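Side-chain contacts in putative glucoamylase (Bacteroides caccae ATCC 43185, PDB 4QT9), which is a putative glucoamylase of the alpha/alpha toroid fold that probably hydrolyses glycosidic bonds, its substrate not established: residues A[173-178]-A[209-214]; A[97-102]-A[167-172]. All blocks are in the same frame, centred on the assembly; numbering follows the deposited sequence. Where two conformers were deposited one is given.

Contact 1: A[173-178]-A[209-214]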
# COMPACT_ATOMS: atom_id res chain seq x y z
N VAL A 173 11.36 -7.61 14.06
CA VAL A 173 9.88 -7.61 14.14
C VAL A 173 9.37 -8.93 14.74
O VAL A 173 9.51 -9.99 14.11
CB VAL A 173 9.12 -7.30 12.83
CG1 VAL A 173 7.62 -7.18 13.10
CG2 VAL A 173 9.65 -6.03 12.16
N ASP A 174 8.75 -8.84 15.94
CA ASP A 174 8.23 -10.05 16.60
C ASP A 174 6.77 -10.31 16.17
O ASP A 174 5.83 -9.99 16.92
CB ASP A 174 8.36 -9.95 18.13
CG ASP A 174 8.10 -11.27 18.89
OD1 ASP A 174 7.56 -12.22 18.28
OD2 ASP A 174 8.43 -11.34 20.08
N TRP A 175 6.59 -10.89 14.96
CA TRP A 175 5.25 -11.18 14.42
C TRP A 175 4.49 -12.13 15.35
O TRP A 175 3.30 -11.94 15.60
CB TRP A 175 5.32 -11.79 13.00
CG TRP A 175 6.20 -11.03 12.05
CD1 TRP A 175 7.53 -11.23 11.84
CD2 TRP A 175 5.82 -9.90 11.25
NE1 TRP A 175 8.00 -10.32 10.91
CE2 TRP A 175 6.97 -9.49 10.53
CE3 TRP A 175 4.60 -9.22 11.01
CZ2 TRP A 175 6.95 -8.41 9.63
CZ3 TRP A 175 4.59 -8.14 10.14
CH2 TRP A 175 5.74 -7.76 9.43
N ASP A 176 5.22 -13.12 15.91
CA ASP A 176 4.65 -14.15 16.77
C ASP A 176 4.02 -13.55 18.03
O ASP A 176 3.03 -14.09 18.51
CB ASP A 176 5.72 -15.19 17.13
CG ASP A 176 5.19 -16.34 17.95
OD1 ASP A 176 4.68 -17.31 17.34
OD2 ASP A 176 5.30 -16.28 19.19
N TRP A 177 4.56 -12.45 18.56
CA TRP A 177 3.96 -11.78 19.72
C TRP A 177 2.49 -11.41 19.46
O TRP A 177 1.66 -11.52 20.35
CB TRP A 177 4.75 -10.50 20.09
CG TRP A 177 4.07 -9.68 21.14
CD1 TRP A 177 3.22 -8.64 20.94
CD2 TRP A 177 4.03 -9.97 22.54
NE1 TRP A 177 2.69 -8.22 22.14
CE2 TRP A 177 3.20 -9.00 23.14
CE3 TRP A 177 4.68 -10.91 23.36
CZ2 TRP A 177 2.99 -8.95 24.53
CZ3 TRP A 177 4.48 -10.85 24.74
CH2 TRP A 177 3.63 -9.89 25.30
N TYR A 178 2.18 -10.96 18.24
CA TYR A 178 0.88 -10.48 17.85
C TYR A 178 -0.15 -11.61 17.65
O TYR A 178 -1.27 -11.34 17.25
CB TYR A 178 1.03 -9.58 16.61
CG TYR A 178 1.62 -8.22 16.98
CD1 TYR A 178 2.98 -8.08 17.24
CD2 TYR A 178 0.82 -7.09 17.10
CE1 TYR A 178 3.52 -6.86 17.66
CE2 TYR A 178 1.35 -5.86 17.49
CZ TYR A 178 2.70 -5.77 17.81
OH TYR A 178 3.25 -4.56 18.20
N MSE A 209 -3.22 -9.27 3.38
CA MSE A 209 -2.62 -10.59 3.12
C MSE A 209 -1.08 -10.64 3.31
O MSE A 209 -0.60 -11.58 3.94
CB MSE A 209 -2.98 -11.14 1.73
CG MSE A 209 -2.59 -12.62 1.54
SE MSE A 209 -3.40 -13.35 -0.08
CE MSE A 209 -2.13 -12.75 -1.35
N ILE A 210 -0.32 -9.65 2.79
CA ILE A 210 1.15 -9.59 2.88
C ILE A 210 1.62 -9.65 4.36
O ILE A 210 2.73 -10.12 4.64
CB ILE A 210 1.73 -8.35 2.10
CG1 ILE A 210 3.23 -8.51 1.73
CG2 ILE A 210 1.49 -7.01 2.83
CD1 ILE A 210 3.58 -9.79 0.86
N MSE A 211 0.78 -9.21 5.31
CA MSE A 211 1.14 -9.27 6.73
C MSE A 211 1.29 -10.76 7.20
O MSE A 211 2.22 -11.06 7.93
CB MSE A 211 0.10 -8.53 7.58
CG MSE A 211 0.45 -8.48 9.05
SE MSE A 211 -1.16 -8.14 10.09
CE MSE A 211 -2.30 -9.44 9.35
N TYR A 212 0.39 -11.66 6.76
CA TYR A 212 0.49 -13.10 7.05
C TYR A 212 1.65 -13.73 6.29
O TYR A 212 2.27 -14.64 6.82
CB TYR A 212 -0.82 -13.82 6.67
CG TYR A 212 -1.87 -13.75 7.75
CD1 TYR A 212 -1.91 -14.69 8.77
CD2 TYR A 212 -2.80 -12.71 7.79
CE1 TYR A 212 -2.84 -14.60 9.80
CE2 TYR A 212 -3.72 -12.60 8.83
CZ TYR A 212 -3.73 -13.54 9.84
OH TYR A 212 -4.66 -13.47 10.84
N ILE A 213 1.91 -13.30 5.03
CA ILE A 213 3.04 -13.88 4.26
C ILE A 213 4.38 -13.52 4.96
O ILE A 213 5.20 -14.41 5.18
CB ILE A 213 3.01 -13.48 2.75
CG1 ILE A 213 1.87 -14.25 2.01
CG2 ILE A 213 4.37 -13.71 2.06
CD1 ILE A 213 1.28 -13.51 0.92
N LEU A 214 4.57 -12.25 5.36
CA LEU A 214 5.79 -11.80 6.07
C LEU A 214 5.88 -12.41 7.48
O LEU A 214 6.97 -12.77 7.91
CB LEU A 214 5.84 -10.28 6.15
CG LEU A 214 6.02 -9.58 4.81
CD1 LEU A 214 5.87 -8.09 4.97
CD2 LEU A 214 7.37 -9.95 4.15
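The indole of Trp175 carries this contact, and Leu214 and Met211 of helix 209-217 meet it. Leu214 approaches the six-membered part of the ring. Its CB lies 4.1 Å from Trp175 CZ2 and about as far from CH2, on the same side of the plane as its own O. The backbone carbonyl of this leucine sits over one face, 4.0 Å above the plane and shifted toward the rim. Leu214 O is also 4.0 Å from Trp175 NE1, so this is packing and not a bond to the indole N-H. On the opposite face Val173 lays its CG1 over the ring centre, 3.5 Å above the plane. The indole is thus held between its own loop and the helix. With CG beside the backbone N (chi1 -49°) and chi2 at 90°, the ring presents its faces to these two neighbours. Met211, a selenomethionine, approaches obliquely through CG, 4.3 Å from Trp175 CZ3, while the selenium end turns from the indole. In the alpha/alpha toroid the contact ties the loop after helix 157-172 to the next helix along the chain. Asp174 is the centre of an inverse gamma turn in this loop. Its OD1 also accepts from Trp177 N at 3.0 Å, an Asx motif, met 63° out of the carboxylate plane. Nearby, Leu135 of helix 135-152 touches Trp175, and Phe414 of helix 409-415 packs on Leu214.

Contact 2: A[97-102]-A[167-172]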
# COMPACT_ATOMS: atom_id res chain seq x y z
N ARG A 97 19.41 7.84 5.84
CA ARG A 97 18.62 8.72 6.70
C ARG A 97 17.36 7.96 7.19
O ARG A 97 17.09 7.98 8.40
CB ARG A 97 18.23 10.00 5.93
CG ARG A 97 17.35 10.96 6.75
CD ARG A 97 17.04 12.27 6.04
NE ARG A 97 18.25 13.10 5.83
CZ ARG A 97 18.84 13.84 6.77
NH1 ARG A 97 18.37 13.86 8.01
NH2 ARG A 97 19.93 14.54 6.47
N ILE A 98 16.63 7.28 6.28
CA ILE A 98 15.43 6.52 6.63
C ILE A 98 15.76 5.38 7.64
O ILE A 98 15.11 5.28 8.68
CB ILE A 98 14.71 5.96 5.37
CG1 ILE A 98 14.11 7.12 4.49
CG2 ILE A 98 13.67 4.91 5.78
CD1 ILE A 98 13.70 6.68 3.03
N VAL A 99 16.76 4.55 7.33
CA VAL A 99 17.18 3.46 8.22
C VAL A 99 17.60 4.01 9.61
O VAL A 99 17.22 3.42 10.62
CB VAL A 99 18.30 2.60 7.57
CG1 VAL A 99 18.80 1.53 8.53
CG2 VAL A 99 17.81 1.96 6.26
N SER A 100 18.33 5.15 9.67
CA SER A 100 18.76 5.74 10.95
C SER A 100 17.53 6.13 11.78
O SER A 100 17.54 5.92 13.00
CB SER A 100 19.67 6.95 10.73
OG SER A 100 20.83 6.57 10.02
N PHE A 101 16.50 6.72 11.13
CA PHE A 101 15.25 7.08 11.81
C PHE A 101 14.55 5.82 12.34
O PHE A 101 14.13 5.82 13.50
CB PHE A 101 14.29 7.87 10.90
CG PHE A 101 12.93 8.13 11.52
CD1 PHE A 101 12.72 9.23 12.35
CD2 PHE A 101 11.87 7.26 11.30
CE1 PHE A 101 11.46 9.46 12.92
CE2 PHE A 101 10.61 7.51 11.85
CZ PHE A 101 10.42 8.60 12.67
N LEU A 102 14.42 4.77 11.52
CA LEU A 102 13.72 3.53 11.91
C LEU A 102 14.44 2.78 13.04
O LEU A 102 13.79 2.06 13.82
CB LEU A 102 13.53 2.61 10.70
CG LEU A 102 12.59 3.13 9.60
CD1 LEU A 102 12.62 2.24 8.39
CD2 LEU A 102 11.15 3.25 10.10
N ASP A 167 18.23 -5.73 7.35
CA ASP A 167 17.98 -7.12 7.78
C ASP A 167 17.84 -7.20 9.30
O ASP A 167 17.01 -7.95 9.77
CB ASP A 167 19.07 -8.08 7.29
CG ASP A 167 18.66 -9.56 7.43
OD1 ASP A 167 17.67 -9.97 6.80
OD2 ASP A 167 19.34 -10.29 8.16
N ARG A 168 18.61 -6.39 10.06
CA ARG A 168 18.49 -6.35 11.52
C ARG A 168 17.08 -5.85 11.94
O ARG A 168 16.50 -6.44 12.84
CB ARG A 168 19.58 -5.48 12.16
CG ARG A 168 19.70 -5.73 13.67
CD ARG A 168 20.41 -4.61 14.40
NE ARG A 168 19.81 -4.35 15.72
CZ ARG A 168 20.48 -4.33 16.87
NH1 ARG A 168 21.79 -4.57 16.89
NH2 ARG A 168 19.85 -4.08 18.01
N LEU A 169 16.54 -4.78 11.27
CA LEU A 169 15.21 -4.26 11.59
C LEU A 169 14.15 -5.29 11.29
O LEU A 169 13.21 -5.39 12.05
CB LEU A 169 14.89 -2.96 10.81
CG LEU A 169 15.78 -1.71 11.12
CD1 LEU A 169 15.60 -0.63 10.06
CD2 LEU A 169 15.50 -1.15 12.51
N TRP A 170 14.27 -6.00 10.13
CA TRP A 170 13.39 -7.07 9.66
C TRP A 170 13.43 -8.21 10.71
O TRP A 170 12.37 -8.66 11.15
CB TRP A 170 13.82 -7.55 8.24
CG TRP A 170 13.41 -8.94 7.80
CD1 TRP A 170 14.25 -9.96 7.44
CD2 TRP A 170 12.06 -9.46 7.66
NE1 TRP A 170 13.52 -11.07 7.06
CE2 TRP A 170 12.17 -10.78 7.18
CE3 TRP A 170 10.79 -8.93 7.91
CZ2 TRP A 170 11.04 -11.57 6.88
CZ3 TRP A 170 9.66 -9.73 7.64
CH2 TRP A 170 9.80 -11.03 7.15
N ARG A 171 14.64 -8.62 11.15
CA ARG A 171 14.77 -9.71 12.14
C ARG A 171 14.23 -9.34 13.53
O ARG A 171 13.90 -10.24 14.32
CB ARG A 171 16.22 -10.18 12.27
CG ARG A 171 16.66 -10.97 11.07
CD ARG A 171 18.13 -11.31 11.12
NE ARG A 171 18.43 -12.20 10.01
CZ ARG A 171 18.38 -13.53 10.08
NH1 ARG A 171 18.10 -14.13 11.23
NH2 ARG A 171 18.62 -14.26 9.00
N GLU A 172 14.09 -8.03 13.82
CA GLU A 172 13.61 -7.55 15.11
C GLU A 172 12.08 -7.53 15.20
O GLU A 172 11.54 -7.49 16.31
CB GLU A 172 14.21 -6.18 15.43
CG GLU A 172 15.62 -6.28 15.97
CD GLU A 172 16.37 -4.98 16.20
OE1 GLU A 172 16.05 -3.96 15.54
OE2 GLU A 172 17.31 -4.99 17.03
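Leu169, which meets Val99 and Leu102, is followed by Trp170, whose ring has Asp167 OD1 at its edge, in plane. The Arg171 guanidinium has the Asp167 carboxylate at its edge. There Arg171 NE bonds to Asp167 OD2 at 2.8 Å, on the syn side but tilted 33° out of the carboxylate plane, as part of a salt bridge one helical turn apart. Across the contact only aliphatic groups of the side chains meet. Leu169 forks over helix 88-104. Its CD1 is 3.9 Å from Leu102 CB and 4.2 Å from Val99 CG1. Val99 has CG1 anti to the backbone N, chi1 176°, and crosses the leucine obliquely. The other branch, Leu169 CD2, lies 3.9 Å from Leu102 O. That carbonyl is hydrogen-bonded to Tyr112 OH. The pair is helix-to-helix packing between helices 88-104 and 157-172 of the toroid. Beside it Ser100 OG of helix 88-104 is hydrogen-bonded to Arg165 NH2 of helix 157-172. Leu141 and Leu145 of helix 135-152 also pack on Leu102. The segments meet through apolar groups and one backbone carbonyl, with no charged group between them.

Overall arrangement
The contacts follow each other along the chain. Segment 167-172 of contact 2 runs straight into segment 173-178 of contact 1. Their centres are about 16 Å apart, yet they touch through Trp170. Its indole atom CH2 lies 3.4 Å from Leu214 O, and its CZ3 lies 3.6 Å from Trp175 CZ2. Trp170 therefore packs against both segments of contact 1, while Leu169, the next residue back, points into contact 2. Helix 135-152 borders both contacts, since its residues touch Trp175 and Met211 in one and Leu102 in the other. Together they link helices 88-104, 157-172 and 209-217. Both are buried structural packing, and no ligand or catalytic residue is identified in either.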